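Local atomic coordinates of uncharacterized NTF-2 like protein (Burkholderia xenovorans LB400, PDB entry 3EN8), a protein that is of unknown function but has the NTF2-like fold of the SnoaL-like family and binds calcium ions. Residues A[92-97]-A[106-111]. Sequence-based numbering, arbitrary orientation.
Sequences TVSIME and ETQYFS
Ser-94 and Glu-106 meet on the helix-covered face of two antiparallel strands, where Ser-94 OG donates to Glu-106 OE2 at 2.7 Å. The hydroxyl reaches the oxygen on its anti side, 31° out of the carboxylate plane. Glu-106 is stretched out, CG anti to the backbone N (chi1 178°), and runs side by side with selenomethionine Met-96, whose CE lies 3.4 Å from Glu-106 OE2. The other carboxylate oxygen, OE1, takes Tyr-30 OH and a salt bridge from Arg-55, which also bonds Gln-108 OE1, while Gln-108 NE2 holds Tyr-81 OH; the buried ends of Glu-106 and Gln-108 thus share Arg-55. Further along, Thr-92 CG2 approaches the Phe-110 ring obliquely, 3.6 Å from CD1.

Val-93, Ile-95, Thr-107 and Tyr-109 occupy the reverse face, toward the second subunit. Ile-95 CD1 sits at the edge of the Tyr-109 ring, 4.2 Å from CE1, and Tyr-109 OH bonds Glu-80 of that subunit. A water lies within hydrogen-bonding distance of Ile-95 O, Thr-107 OG1 and Glu-97 OE2. Paired backbone bonds link Val-93 with Tyr-109 and Ile-95 with Thr-107, fixing a beta hairpin in the curved sheet of the NTF2-like fold, one face against helix 3-20 and the other at the dimer interface.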
loop_
_atom_site.group_PDB
_atom_site.type_symbol
_atom_site.label_atom_id
_atom_site.label_comp_id
_atom_site.label_asym_id
_atom_site.label_seq_id
_atom_site.Cartn_x
_atom_site.Cartn_y
_atom_site.Cartn_z
ATOM N N THR A 92 6.770 -4.743 -0.823
ATOM C CA THR A 92 6.839 -3.320 -0.553
ATOM C C THR A 92 5.766 -2.563 -1.342
ATOM O O THR A 92 5.323 -2.947 -2.424
ATOM C CB THR A 92 8.280 -2.783 -0.814
ATOM O OG1 THR A 92 9.236 -3.616 -0.134
ATOM C CG2 THR A 92 8.425 -1.342 -0.290
ATOM N N VAL A 93 5.294 -1.535 -0.700
ATOM C CA VAL A 93 4.318 -0.592 -1.282
ATOM C C VAL A 93 4.827 0.805 -1.098
ATOM O O VAL A 93 5.177 1.218 -0.013
ATOM C CB VAL A 93 2.913 -0.720 -0.639
ATOM C CG1 VAL A 93 1.967 0.387 -1.186
ATOM C CG2 VAL A 93 2.303 -2.102 -0.899
ATOM N N SER A 94 4.894 1.537 -2.200
ATOM C CA SER A 94 5.226 2.922 -2.141
ATOM C C SER A 94 4.056 3.744 -2.724
ATOM O O SER A 94 3.747 3.629 -3.935
ATOM C CB SER A 94 6.506 3.208 -2.957
ATOM O OG SER A 94 6.711 4.585 -3.243
ATOM N N ILE A 95 3.499 4.564 -1.868
ATOM C CA ILE A 95 2.383 5.446 -2.216
ATOM C C ILE A 95 2.963 6.822 -2.437
ATOM O O ILE A 95 3.552 7.394 -1.507
ATOM C CB ILE A 95 1.311 5.507 -1.088
ATOM C CG1 ILE A 95 0.837 4.145 -0.654
ATOM C CG2 ILE A 95 0.165 6.454 -1.506
ATOM C CD1 ILE A 95 0.243 4.166 0.774
HETATM N N MSE A 96 2.833 7.361 -3.649
HETATM C CA MSE A 96 3.441 8.666 -3.944
HETATM C C MSE A 96 2.426 9.697 -4.371
HETATM O O MSE A 96 1.578 9.456 -5.213
HETATM C CB MSE A 96 4.533 8.576 -5.010
HETATM C CG MSE A 96 5.818 7.878 -4.526
HETATM SE SE MSE A 96 6.914 7.476 -6.073
HETATM C CE MSE A 96 8.505 6.966 -5.122
ATOM N N GLU A 97 2.576 10.859 -3.767
ATOM C CA GLU A 97 1.790 12.051 -4.154
ATOM C C GLU A 97 2.684 13.051 -4.841
ATOM O O GLU A 97 3.731 13.478 -4.318
ATOM C CB GLU A 97 1.184 12.669 -2.927
ATOM C CG GLU A 97 0.337 11.737 -2.136
ATOM C CD GLU A 97 0.194 12.196 -0.715
ATOM O OE1 GLU A 97 -0.378 13.277 -0.496
ATOM O OE2 GLU A 97 0.675 11.477 0.175
ATOM N N GLU A 106 5.845 10.606 0.006
ATOM C CA GLU A 106 5.899 9.167 -0.227
ATOM C C GLU A 106 5.594 8.505 1.088
ATOM O O GLU A 106 6.034 8.977 2.112
ATOM C CB GLU A 106 7.301 8.754 -0.689
ATOM C CG GLU A 106 7.448 7.245 -0.909
ATOM C CD GLU A 106 8.782 6.849 -1.547
ATOM O OE1 GLU A 106 9.751 7.666 -1.581
ATOM O OE2 GLU A 106 8.844 5.680 -2.007
ATOM N N THR A 107 4.823 7.427 1.039
ATOM C CA THR A 107 4.606 6.561 2.205
ATOM C C THR A 107 4.951 5.143 1.793
ATOM O O THR A 107 4.401 4.608 0.811
ATOM C CB THR A 107 3.139 6.587 2.617
ATOM O OG1 THR A 107 2.684 7.934 2.668
ATOM C CG2 THR A 107 2.929 5.897 3.996
ATOM N N GLN A 108 5.829 4.532 2.559
ATOM C CA GLN A 108 6.255 3.179 2.292
ATOM C C GLN A 108 5.889 2.187 3.404
ATOM O O GLN A 108 5.967 2.481 4.592
ATOM C CB GLN A 108 7.761 3.132 2.045
ATOM C CG GLN A 108 8.242 3.645 0.689
ATOM C CD GLN A 108 9.783 3.651 0.595
ATOM O OE1 GLN A 108 10.454 4.358 1.331
ATOM N NE2 GLN A 108 10.331 2.888 -0.352
ATOM N N TYR A 109 5.493 1.010 2.945
ATOM C CA TYR A 109 5.268 -0.161 3.784
ATOM C C TYR A 109 6.111 -1.351 3.291
ATOM O O TYR A 109 6.216 -1.611 2.099
ATOM C CB TYR A 109 3.817 -0.572 3.676
ATOM C CG TYR A 109 2.856 0.377 4.346
ATOM C CD1 TYR A 109 2.358 1.460 3.687
ATOM C CD2 TYR A 109 2.490 0.192 5.686
ATOM C CE1 TYR A 109 1.467 2.342 4.302
ATOM C CE2 TYR A 109 1.580 1.040 6.298
ATOM C CZ TYR A 109 1.090 2.104 5.619
ATOM O OH TYR A 109 0.232 2.934 6.252
ATOM N N PHE A 110 6.600 -2.098 4.241
ATOM C CA PHE A 110 7.505 -3.217 4.007
ATOM C C PHE A 110 6.948 -4.418 4.715
ATOM O O PHE A 110 6.909 -4.455 5.936
ATOM C CB PHE A 110 8.905 -2.896 4.541
ATOM C CG PHE A 110 9.466 -1.585 4.042
ATOM C CD1 PHE A 110 10.170 -1.536 2.850
ATOM C CD2 PHE A 110 9.292 -0.402 4.772
ATOM C CE1 PHE A 110 10.702 -0.337 2.391
ATOM C CE2 PHE A 110 9.821 0.816 4.293
ATOM C CZ PHE A 110 10.512 0.829 3.117
ATOM N N SER A 111 6.441 -5.359 3.930
ATOM C CA SER A 111 5.701 -6.488 4.470
ATOM C C SER A 111 6.396 -7.820 4.172
ATOM O O SER A 111 7.138 -7.963 3.194
ATOM C CB SER A 111 4.240 -6.451 3.976
ATOM O OG SER A 111 4.110 -6.929 2.676
HETATM O O HOH W 1 2.021 9.143 0.350
#